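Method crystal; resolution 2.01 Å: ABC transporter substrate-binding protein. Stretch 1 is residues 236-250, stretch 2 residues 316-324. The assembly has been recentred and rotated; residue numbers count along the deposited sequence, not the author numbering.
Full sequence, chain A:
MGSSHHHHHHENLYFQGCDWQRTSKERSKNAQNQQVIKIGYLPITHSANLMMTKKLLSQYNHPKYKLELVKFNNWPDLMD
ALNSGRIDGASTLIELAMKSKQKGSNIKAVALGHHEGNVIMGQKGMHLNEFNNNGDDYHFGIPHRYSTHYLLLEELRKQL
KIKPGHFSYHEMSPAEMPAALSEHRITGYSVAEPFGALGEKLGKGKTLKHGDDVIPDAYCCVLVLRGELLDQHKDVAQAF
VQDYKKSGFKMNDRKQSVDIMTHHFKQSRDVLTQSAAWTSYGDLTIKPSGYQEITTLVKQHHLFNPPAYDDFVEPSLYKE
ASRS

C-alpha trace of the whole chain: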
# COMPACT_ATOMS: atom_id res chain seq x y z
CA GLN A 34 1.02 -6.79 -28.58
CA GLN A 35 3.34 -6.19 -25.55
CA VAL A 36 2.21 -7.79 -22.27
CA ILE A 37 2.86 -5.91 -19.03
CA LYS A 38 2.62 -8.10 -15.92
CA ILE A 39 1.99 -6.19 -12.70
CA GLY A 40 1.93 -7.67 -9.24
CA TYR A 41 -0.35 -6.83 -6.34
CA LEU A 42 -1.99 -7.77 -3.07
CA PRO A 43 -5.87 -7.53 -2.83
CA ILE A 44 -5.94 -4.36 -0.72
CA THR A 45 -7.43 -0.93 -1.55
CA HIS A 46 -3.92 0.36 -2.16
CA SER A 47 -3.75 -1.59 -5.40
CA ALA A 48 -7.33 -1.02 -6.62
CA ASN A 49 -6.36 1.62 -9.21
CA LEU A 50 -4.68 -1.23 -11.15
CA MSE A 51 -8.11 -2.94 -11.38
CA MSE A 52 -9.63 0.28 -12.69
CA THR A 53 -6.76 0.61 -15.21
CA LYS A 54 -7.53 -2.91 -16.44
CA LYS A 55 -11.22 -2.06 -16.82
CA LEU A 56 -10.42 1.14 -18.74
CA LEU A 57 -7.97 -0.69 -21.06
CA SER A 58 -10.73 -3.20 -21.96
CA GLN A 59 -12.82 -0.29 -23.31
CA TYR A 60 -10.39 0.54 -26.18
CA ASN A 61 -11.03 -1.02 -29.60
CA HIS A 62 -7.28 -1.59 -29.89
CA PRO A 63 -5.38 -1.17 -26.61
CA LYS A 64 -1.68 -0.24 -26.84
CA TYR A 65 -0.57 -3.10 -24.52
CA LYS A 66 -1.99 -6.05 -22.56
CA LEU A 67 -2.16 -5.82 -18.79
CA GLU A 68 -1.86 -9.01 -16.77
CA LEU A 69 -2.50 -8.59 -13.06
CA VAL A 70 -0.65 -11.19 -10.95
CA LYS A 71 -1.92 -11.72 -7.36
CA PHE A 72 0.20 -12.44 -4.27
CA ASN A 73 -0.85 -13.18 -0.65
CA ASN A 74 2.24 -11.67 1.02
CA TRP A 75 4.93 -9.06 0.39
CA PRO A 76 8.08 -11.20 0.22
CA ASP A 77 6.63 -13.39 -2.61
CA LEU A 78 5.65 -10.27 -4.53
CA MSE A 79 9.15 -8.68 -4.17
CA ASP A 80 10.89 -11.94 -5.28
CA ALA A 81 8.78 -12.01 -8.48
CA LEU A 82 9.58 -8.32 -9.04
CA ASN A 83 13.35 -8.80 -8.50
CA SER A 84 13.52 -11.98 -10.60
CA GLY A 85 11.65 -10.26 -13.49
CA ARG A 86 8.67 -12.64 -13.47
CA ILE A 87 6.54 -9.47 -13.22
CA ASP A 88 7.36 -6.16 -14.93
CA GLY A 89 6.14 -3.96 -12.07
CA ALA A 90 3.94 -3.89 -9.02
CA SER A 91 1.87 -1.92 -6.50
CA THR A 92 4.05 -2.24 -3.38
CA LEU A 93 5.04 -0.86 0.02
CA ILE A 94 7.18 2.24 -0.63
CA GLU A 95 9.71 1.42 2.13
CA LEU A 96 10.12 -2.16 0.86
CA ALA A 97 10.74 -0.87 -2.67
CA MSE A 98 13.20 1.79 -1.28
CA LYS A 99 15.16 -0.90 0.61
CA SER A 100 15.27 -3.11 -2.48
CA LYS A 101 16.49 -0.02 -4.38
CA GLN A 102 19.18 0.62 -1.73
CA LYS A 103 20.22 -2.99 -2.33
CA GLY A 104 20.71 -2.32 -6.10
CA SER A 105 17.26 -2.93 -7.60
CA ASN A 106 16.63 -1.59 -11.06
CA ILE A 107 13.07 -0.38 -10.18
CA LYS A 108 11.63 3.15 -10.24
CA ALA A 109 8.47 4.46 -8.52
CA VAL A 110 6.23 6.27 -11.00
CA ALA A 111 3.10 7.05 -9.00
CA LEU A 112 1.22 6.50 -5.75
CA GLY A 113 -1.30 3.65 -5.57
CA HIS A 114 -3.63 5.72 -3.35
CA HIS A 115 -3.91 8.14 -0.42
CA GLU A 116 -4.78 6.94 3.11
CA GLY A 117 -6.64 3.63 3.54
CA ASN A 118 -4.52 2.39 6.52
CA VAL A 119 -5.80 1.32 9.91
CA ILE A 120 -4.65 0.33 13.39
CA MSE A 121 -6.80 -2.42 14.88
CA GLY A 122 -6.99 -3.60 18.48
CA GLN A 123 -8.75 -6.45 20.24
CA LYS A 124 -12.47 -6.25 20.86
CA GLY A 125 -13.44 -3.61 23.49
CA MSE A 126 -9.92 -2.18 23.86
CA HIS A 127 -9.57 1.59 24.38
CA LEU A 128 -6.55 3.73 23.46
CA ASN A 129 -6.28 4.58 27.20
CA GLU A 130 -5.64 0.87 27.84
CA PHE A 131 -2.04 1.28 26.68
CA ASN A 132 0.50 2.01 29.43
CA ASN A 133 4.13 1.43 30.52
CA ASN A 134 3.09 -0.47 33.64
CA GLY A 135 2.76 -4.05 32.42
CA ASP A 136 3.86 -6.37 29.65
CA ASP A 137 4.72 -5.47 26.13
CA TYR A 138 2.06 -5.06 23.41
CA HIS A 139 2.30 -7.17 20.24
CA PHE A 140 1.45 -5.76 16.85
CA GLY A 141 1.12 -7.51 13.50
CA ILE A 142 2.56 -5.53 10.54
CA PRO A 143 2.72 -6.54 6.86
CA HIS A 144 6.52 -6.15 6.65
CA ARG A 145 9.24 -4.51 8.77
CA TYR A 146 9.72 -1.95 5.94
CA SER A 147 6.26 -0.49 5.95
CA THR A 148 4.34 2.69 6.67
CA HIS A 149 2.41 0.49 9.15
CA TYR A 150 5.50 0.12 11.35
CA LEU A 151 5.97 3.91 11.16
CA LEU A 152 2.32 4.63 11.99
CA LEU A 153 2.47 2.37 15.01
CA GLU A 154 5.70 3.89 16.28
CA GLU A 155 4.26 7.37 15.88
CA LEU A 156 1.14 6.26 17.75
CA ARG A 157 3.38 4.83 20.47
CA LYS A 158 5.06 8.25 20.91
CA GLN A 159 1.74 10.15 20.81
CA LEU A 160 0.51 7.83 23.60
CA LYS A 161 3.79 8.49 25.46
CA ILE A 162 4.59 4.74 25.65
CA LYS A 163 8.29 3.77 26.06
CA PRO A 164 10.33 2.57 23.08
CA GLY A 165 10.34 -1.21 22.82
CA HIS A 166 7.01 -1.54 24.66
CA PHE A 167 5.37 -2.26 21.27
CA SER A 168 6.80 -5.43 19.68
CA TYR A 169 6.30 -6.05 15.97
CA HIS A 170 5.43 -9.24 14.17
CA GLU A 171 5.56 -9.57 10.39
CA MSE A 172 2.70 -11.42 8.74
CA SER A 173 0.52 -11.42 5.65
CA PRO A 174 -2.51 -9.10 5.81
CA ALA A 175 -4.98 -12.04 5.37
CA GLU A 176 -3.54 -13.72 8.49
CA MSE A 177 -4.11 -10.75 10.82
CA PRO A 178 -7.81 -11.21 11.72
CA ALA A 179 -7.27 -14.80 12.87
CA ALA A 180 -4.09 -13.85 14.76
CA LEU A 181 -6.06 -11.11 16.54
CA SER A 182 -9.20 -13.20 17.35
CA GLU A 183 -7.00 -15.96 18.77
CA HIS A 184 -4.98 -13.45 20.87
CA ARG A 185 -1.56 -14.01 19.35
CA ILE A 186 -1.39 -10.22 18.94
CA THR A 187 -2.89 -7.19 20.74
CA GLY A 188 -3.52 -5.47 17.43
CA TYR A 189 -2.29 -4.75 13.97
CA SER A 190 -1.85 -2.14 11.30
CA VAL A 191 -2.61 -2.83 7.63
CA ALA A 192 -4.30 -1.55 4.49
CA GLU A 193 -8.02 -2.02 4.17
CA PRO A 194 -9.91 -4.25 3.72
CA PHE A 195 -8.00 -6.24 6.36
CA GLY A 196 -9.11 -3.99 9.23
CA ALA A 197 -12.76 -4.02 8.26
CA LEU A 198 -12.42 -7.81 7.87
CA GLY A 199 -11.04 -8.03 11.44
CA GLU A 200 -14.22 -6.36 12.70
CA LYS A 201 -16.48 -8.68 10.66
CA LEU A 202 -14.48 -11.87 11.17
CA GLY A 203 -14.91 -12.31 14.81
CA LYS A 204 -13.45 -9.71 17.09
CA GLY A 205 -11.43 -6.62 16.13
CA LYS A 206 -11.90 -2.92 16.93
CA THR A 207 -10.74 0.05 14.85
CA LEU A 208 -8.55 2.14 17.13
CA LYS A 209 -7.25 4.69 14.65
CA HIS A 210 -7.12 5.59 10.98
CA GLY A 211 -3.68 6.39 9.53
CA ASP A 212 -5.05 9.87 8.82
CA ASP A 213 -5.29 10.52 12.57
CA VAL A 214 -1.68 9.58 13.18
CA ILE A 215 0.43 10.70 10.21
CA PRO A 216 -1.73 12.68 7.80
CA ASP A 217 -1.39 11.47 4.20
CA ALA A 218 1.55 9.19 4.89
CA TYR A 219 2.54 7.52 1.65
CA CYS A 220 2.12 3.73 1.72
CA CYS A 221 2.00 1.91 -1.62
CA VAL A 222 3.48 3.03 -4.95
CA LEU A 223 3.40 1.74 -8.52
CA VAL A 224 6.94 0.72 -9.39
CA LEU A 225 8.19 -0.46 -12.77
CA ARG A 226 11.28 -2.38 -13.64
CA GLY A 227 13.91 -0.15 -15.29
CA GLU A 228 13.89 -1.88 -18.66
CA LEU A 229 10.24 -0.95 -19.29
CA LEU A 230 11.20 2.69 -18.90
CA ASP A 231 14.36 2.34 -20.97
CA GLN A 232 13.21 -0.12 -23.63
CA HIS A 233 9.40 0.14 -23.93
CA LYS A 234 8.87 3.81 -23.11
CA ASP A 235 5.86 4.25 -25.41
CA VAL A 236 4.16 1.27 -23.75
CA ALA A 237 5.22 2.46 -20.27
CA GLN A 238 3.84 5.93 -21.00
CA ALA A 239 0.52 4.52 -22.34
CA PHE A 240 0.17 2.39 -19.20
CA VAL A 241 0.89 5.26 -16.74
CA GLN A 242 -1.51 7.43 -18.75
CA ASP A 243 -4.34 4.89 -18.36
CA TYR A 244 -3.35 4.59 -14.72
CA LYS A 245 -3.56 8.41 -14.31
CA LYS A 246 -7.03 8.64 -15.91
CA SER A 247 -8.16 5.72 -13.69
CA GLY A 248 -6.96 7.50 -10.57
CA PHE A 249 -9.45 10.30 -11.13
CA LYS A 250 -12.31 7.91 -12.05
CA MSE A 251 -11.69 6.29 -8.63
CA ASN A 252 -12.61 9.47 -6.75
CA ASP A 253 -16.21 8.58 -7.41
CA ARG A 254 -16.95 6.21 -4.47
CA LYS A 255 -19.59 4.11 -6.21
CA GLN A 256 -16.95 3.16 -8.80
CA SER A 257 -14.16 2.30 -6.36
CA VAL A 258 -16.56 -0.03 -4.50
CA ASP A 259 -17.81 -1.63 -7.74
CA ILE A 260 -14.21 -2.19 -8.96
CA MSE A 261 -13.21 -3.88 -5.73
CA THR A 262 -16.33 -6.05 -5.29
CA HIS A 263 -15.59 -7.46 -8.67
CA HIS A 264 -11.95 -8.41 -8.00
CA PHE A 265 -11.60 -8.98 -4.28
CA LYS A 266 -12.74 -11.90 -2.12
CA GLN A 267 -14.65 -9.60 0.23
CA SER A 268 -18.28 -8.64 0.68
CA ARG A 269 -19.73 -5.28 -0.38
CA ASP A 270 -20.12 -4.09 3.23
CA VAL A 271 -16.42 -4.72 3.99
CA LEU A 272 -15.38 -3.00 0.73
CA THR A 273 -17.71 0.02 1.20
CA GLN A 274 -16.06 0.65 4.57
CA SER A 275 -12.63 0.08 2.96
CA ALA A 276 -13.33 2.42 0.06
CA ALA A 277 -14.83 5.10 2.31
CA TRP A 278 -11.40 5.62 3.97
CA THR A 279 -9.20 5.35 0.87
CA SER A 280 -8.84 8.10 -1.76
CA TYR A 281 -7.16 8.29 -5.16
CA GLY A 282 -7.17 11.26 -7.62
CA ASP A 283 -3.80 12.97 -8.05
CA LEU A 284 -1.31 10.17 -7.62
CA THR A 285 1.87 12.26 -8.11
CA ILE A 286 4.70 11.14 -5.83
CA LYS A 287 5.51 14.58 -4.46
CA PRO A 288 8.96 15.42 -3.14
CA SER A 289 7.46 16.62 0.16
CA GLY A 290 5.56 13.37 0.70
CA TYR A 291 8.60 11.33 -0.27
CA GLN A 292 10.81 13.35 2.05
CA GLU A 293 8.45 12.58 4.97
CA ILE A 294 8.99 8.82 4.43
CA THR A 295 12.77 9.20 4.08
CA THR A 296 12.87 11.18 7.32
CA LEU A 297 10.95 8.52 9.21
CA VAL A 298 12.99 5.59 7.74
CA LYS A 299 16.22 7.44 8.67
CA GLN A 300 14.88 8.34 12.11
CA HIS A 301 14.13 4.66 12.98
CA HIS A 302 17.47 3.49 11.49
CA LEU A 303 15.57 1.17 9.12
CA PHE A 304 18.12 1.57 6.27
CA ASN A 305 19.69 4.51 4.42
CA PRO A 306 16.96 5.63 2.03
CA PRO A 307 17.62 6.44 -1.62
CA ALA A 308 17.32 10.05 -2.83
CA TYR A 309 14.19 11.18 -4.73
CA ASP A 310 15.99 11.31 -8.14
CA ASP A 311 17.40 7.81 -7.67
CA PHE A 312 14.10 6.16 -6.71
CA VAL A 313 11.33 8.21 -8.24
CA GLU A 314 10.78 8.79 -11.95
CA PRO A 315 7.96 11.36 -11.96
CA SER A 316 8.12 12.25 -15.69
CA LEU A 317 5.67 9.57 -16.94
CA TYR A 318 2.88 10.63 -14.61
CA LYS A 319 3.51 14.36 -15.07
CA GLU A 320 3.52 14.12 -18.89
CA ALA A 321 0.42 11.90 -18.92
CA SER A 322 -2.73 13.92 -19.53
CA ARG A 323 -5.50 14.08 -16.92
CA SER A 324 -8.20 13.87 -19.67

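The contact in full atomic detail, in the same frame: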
# COMPACT_ATOMS: atom_id res chain seq x y z
N VAL A 236 5.08 2.16 -24.44
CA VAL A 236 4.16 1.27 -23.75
C VAL A 236 4.05 1.69 -22.27
O VAL A 236 2.95 1.71 -21.72
CB VAL A 236 4.59 -0.20 -23.93
CG1 VAL A 236 3.78 -1.12 -23.06
CG2 VAL A 236 4.46 -0.58 -25.43
N ALA A 237 5.18 2.03 -21.67
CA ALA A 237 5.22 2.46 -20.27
C ALA A 237 4.40 3.74 -20.12
O ALA A 237 3.61 3.87 -19.19
CB ALA A 237 6.65 2.71 -19.83
N GLN A 238 4.58 4.68 -21.04
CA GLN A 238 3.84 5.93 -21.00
C GLN A 238 2.34 5.69 -21.18
O GLN A 238 1.55 6.30 -20.50
CB GLN A 238 4.35 6.90 -22.08
CG GLN A 238 3.68 8.27 -22.04
CD GLN A 238 4.01 9.04 -20.75
OE1 GLN A 238 5.16 9.44 -20.54
NE2 GLN A 238 2.99 9.28 -19.92
N ALA A 239 1.95 4.82 -22.11
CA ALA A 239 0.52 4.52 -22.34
C ALA A 239 -0.08 3.93 -21.06
O ALA A 239 -1.14 4.34 -20.60
CB ALA A 239 0.34 3.56 -23.52
N PHE A 240 0.64 3.00 -20.45
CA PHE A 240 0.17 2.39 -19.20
C PHE A 240 -0.02 3.41 -18.04
O PHE A 240 -1.08 3.46 -17.41
CB PHE A 240 1.10 1.23 -18.82
CG PHE A 240 0.84 0.68 -17.47
CD1 PHE A 240 -0.42 0.22 -17.14
CD2 PHE A 240 1.84 0.63 -16.53
CE1 PHE A 240 -0.70 -0.27 -15.89
CE2 PHE A 240 1.59 0.13 -15.27
CZ PHE A 240 0.29 -0.32 -14.96
N VAL A 241 0.98 4.25 -17.80
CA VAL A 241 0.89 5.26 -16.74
C VAL A 241 -0.23 6.26 -17.02
O VAL A 241 -0.88 6.78 -16.11
CB VAL A 241 2.22 6.01 -16.57
CG1 VAL A 241 2.04 7.25 -15.70
CG2 VAL A 241 3.26 5.07 -16.00
N GLN A 242 -0.44 6.53 -18.30
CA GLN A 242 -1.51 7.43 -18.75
C GLN A 242 -2.90 6.84 -18.42
O GLN A 242 -3.78 7.55 -17.96
CB GLN A 242 -1.39 7.66 -20.25
CG GLN A 242 -2.58 8.42 -20.86
CD GLN A 242 -2.57 9.90 -20.57
OE1 GLN A 242 -1.84 10.67 -21.22
NE2 GLN A 242 -3.42 10.32 -19.63
N ASP A 243 -3.09 5.54 -18.68
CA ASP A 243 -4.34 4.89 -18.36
C ASP A 243 -4.50 4.86 -16.85
O ASP A 243 -5.58 5.07 -16.33
CB ASP A 243 -4.39 3.49 -18.96
CG ASP A 243 -4.41 3.53 -20.47
OD1 ASP A 243 -4.80 4.60 -21.01
OD2 ASP A 243 -4.05 2.52 -21.10
N TYR A 244 -3.39 4.60 -16.17
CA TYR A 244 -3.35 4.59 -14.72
C TYR A 244 -3.75 5.97 -14.15
O TYR A 244 -4.49 6.04 -13.18
CB TYR A 244 -1.94 4.17 -14.27
CG TYR A 244 -1.76 3.96 -12.78
CD1 TYR A 244 -1.94 2.71 -12.22
CD2 TYR A 244 -1.39 5.01 -11.94
CE1 TYR A 244 -1.78 2.51 -10.86
CE2 TYR A 244 -1.21 4.82 -10.59
CZ TYR A 244 -1.42 3.55 -10.05
OH TYR A 244 -1.25 3.34 -8.70
N LYS A 245 -3.27 7.05 -14.77
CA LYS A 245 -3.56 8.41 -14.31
C LYS A 245 -5.06 8.73 -14.46
O LYS A 245 -5.70 9.21 -13.53
CB LYS A 245 -2.69 9.41 -15.05
CG LYS A 245 -2.92 10.85 -14.65
CD LYS A 245 -1.80 11.72 -15.16
CE LYS A 245 -1.98 13.17 -14.73
NZ LYS A 245 -0.84 14.00 -15.20
N LYS A 246 -5.61 8.45 -15.65
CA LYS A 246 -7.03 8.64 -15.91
C LYS A 246 -7.86 7.85 -14.88
O LYS A 246 -8.84 8.38 -14.31
CB LYS A 246 -7.38 8.15 -17.32
CG LYS A 246 -6.67 8.85 -18.48
CD LYS A 246 -7.14 8.29 -19.83
CE LYS A 246 -6.40 8.92 -21.03
NZ LYS A 246 -6.54 10.39 -21.11
N SER A 247 -7.45 6.60 -14.63
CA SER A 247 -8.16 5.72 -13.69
C SER A 247 -8.20 6.29 -12.28
O SER A 247 -9.22 6.19 -11.59
CB SER A 247 -7.51 4.33 -13.66
OG SER A 247 -7.68 3.68 -14.91
N GLY A 248 -7.10 6.90 -11.89
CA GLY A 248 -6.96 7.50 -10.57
C GLY A 248 -8.02 8.53 -10.28
O GLY A 248 -8.51 8.60 -9.15
N PHE A 249 -8.39 9.29 -11.28
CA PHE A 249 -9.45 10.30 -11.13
C PHE A 249 -10.84 9.67 -11.19
O PHE A 249 -11.73 10.10 -10.47
CB PHE A 249 -9.28 11.42 -12.14
CG PHE A 249 -8.05 12.26 -11.89
CD1 PHE A 249 -8.06 13.24 -10.92
CD2 PHE A 249 -6.88 12.05 -12.61
CE1 PHE A 249 -6.92 14.02 -10.66
CE2 PHE A 249 -5.73 12.80 -12.36
CZ PHE A 249 -5.76 13.80 -11.39
N LYS A 250 -11.03 8.66 -12.03
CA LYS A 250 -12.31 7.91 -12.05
C LYS A 250 -12.63 7.34 -10.65
O LYS A 250 -13.80 7.27 -10.25
CB LYS A 250 -12.24 6.74 -13.03
CG LYS A 250 -12.74 6.98 -14.42
CD LYS A 250 -14.27 7.15 -14.41
CE LYS A 250 -14.84 7.05 -15.81
NZ LYS A 250 -14.12 7.92 -16.77
N SER A 316 8.44 11.71 -14.35
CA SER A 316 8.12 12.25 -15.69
C SER A 316 6.90 11.60 -16.38
O SER A 316 6.10 12.29 -17.02
CB SER A 316 9.34 12.18 -16.63
OG SER A 316 9.78 10.83 -16.81
N LEU A 317 6.77 10.29 -16.27
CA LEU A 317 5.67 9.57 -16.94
C LEU A 317 4.30 10.03 -16.46
O LEU A 317 3.41 10.26 -17.28
CB LEU A 317 5.81 8.04 -16.80
CG LEU A 317 6.71 7.28 -17.82
CD1 LEU A 317 8.16 7.71 -17.75
CD2 LEU A 317 6.60 5.76 -17.62
N TYR A 318 4.15 10.20 -15.16
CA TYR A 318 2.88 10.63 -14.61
C TYR A 318 2.62 12.10 -14.89
O TYR A 318 1.49 12.49 -15.18
CB TYR A 318 2.80 10.33 -13.10
CG TYR A 318 1.44 10.56 -12.52
CD1 TYR A 318 0.48 9.54 -12.53
CD2 TYR A 318 1.08 11.78 -12.00
CE1 TYR A 318 -0.76 9.73 -12.02
CE2 TYR A 318 -0.19 11.99 -11.47
CZ TYR A 318 -1.10 10.97 -11.49
OH TYR A 318 -2.38 11.15 -10.99
N LYS A 319 3.66 12.93 -14.80
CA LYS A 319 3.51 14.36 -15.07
C LYS A 319 3.14 14.61 -16.53
O LYS A 319 2.26 15.41 -16.81
CB LYS A 319 4.80 15.11 -14.72
CG LYS A 319 4.83 16.52 -15.26
CD LYS A 319 6.14 17.18 -14.97
CE LYS A 319 6.18 18.59 -15.55
NZ LYS A 319 7.46 19.30 -15.21
N GLU A 320 3.80 13.93 -17.45
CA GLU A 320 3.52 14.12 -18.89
C GLU A 320 2.18 13.53 -19.31
O GLU A 320 1.60 13.99 -20.28
CB GLU A 320 4.61 13.49 -19.75
CG GLU A 320 5.98 14.10 -19.57
CD GLU A 320 7.03 13.38 -20.40
OE1 GLU A 320 6.65 12.70 -21.39
OE2 GLU A 320 8.23 13.49 -20.06
N ALA A 321 1.71 12.52 -18.60
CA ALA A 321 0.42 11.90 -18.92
C ALA A 321 -0.67 12.94 -18.72
O ALA A 321 -0.63 13.70 -17.75
CB ALA A 321 0.16 10.68 -18.05
N SER A 322 -1.62 12.98 -19.64
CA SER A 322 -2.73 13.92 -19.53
C SER A 322 -3.76 13.43 -18.49
O SER A 322 -3.92 12.24 -18.23
CB SER A 322 -3.41 14.10 -20.89
OG SER A 322 -4.02 12.89 -21.32
N ARG A 323 -4.46 14.39 -17.89
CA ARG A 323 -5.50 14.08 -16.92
C ARG A 323 -6.75 13.55 -17.65
O ARG A 323 -7.41 12.61 -17.16
CB ARG A 323 -5.87 15.33 -16.12
CG ARG A 323 -4.80 15.79 -15.15
CD ARG A 323 -5.38 16.72 -14.10
NE ARG A 323 -4.51 16.84 -12.94
CZ ARG A 323 -4.91 17.23 -11.74
NH1 ARG A 323 -6.18 17.54 -11.51
NH2 ARG A 323 -4.05 17.30 -10.73
N SER A 324 -7.04 14.16 -18.80
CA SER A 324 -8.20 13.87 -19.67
C SER A 324 -8.37 12.41 -20.09
O SER A 324 -8.81 12.14 -21.21
CB SER A 324 -8.12 14.73 -20.94
OG SER A 324 -6.97 14.40 -21.71
OXT SER A 324 -8.10 11.47 -19.34
O HOH W 1 -4.34 9.65 -11.15

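The C-terminal segment packs along the helix 236-250 chiefly by offering its backbone carbonyls to long polar side chains. Lys245 takes up Tyr318 O, near the end of the short helix 316-320, and Ala321 O, just beyond it: its fully extended side chain carries NZ to within 2.8 Å of Tyr318 O and 2.6 Å of Ala321 O, hydrogen-bonding both. Gln238 NE2 adds a second donor to Leu317 O (2.8 Å), which already accepts from Ala321 N. Gln242 uses the two ends of its amide, which both donates and accepts: Ser322 N gives a hydrogen bond to OE1 of Gln242 (2.8 Å), while Gln242 NE2 makes a very short one to Ser322 O (2.4 Å). A water accepts from Tyr318 OH (2.5 Å) and donates to Lys245 O (2.8 Å).

Charge pairing closes the chain end, where Lys246 NZ forms a salt bridge with the terminal carboxylate of Ser324 at OXT (2.6 Å).

The aliphatic part of Lys245 also serves an aromatic contact: its CD lies over the Tyr318 ring, 3.8 Å from its centroid. Farther along, Phe249 CZ sits over one face of the flat Arg323 guanidinium, 3.6 Å from Arg323 CZ.

Apolar side chains pack beside the polar network: the branched Leu317 reaches both Ala237 CB and Val241 CG2 from its CD2, at 3.8 Å each, contacts that ask for no hydrogen-bonding partner.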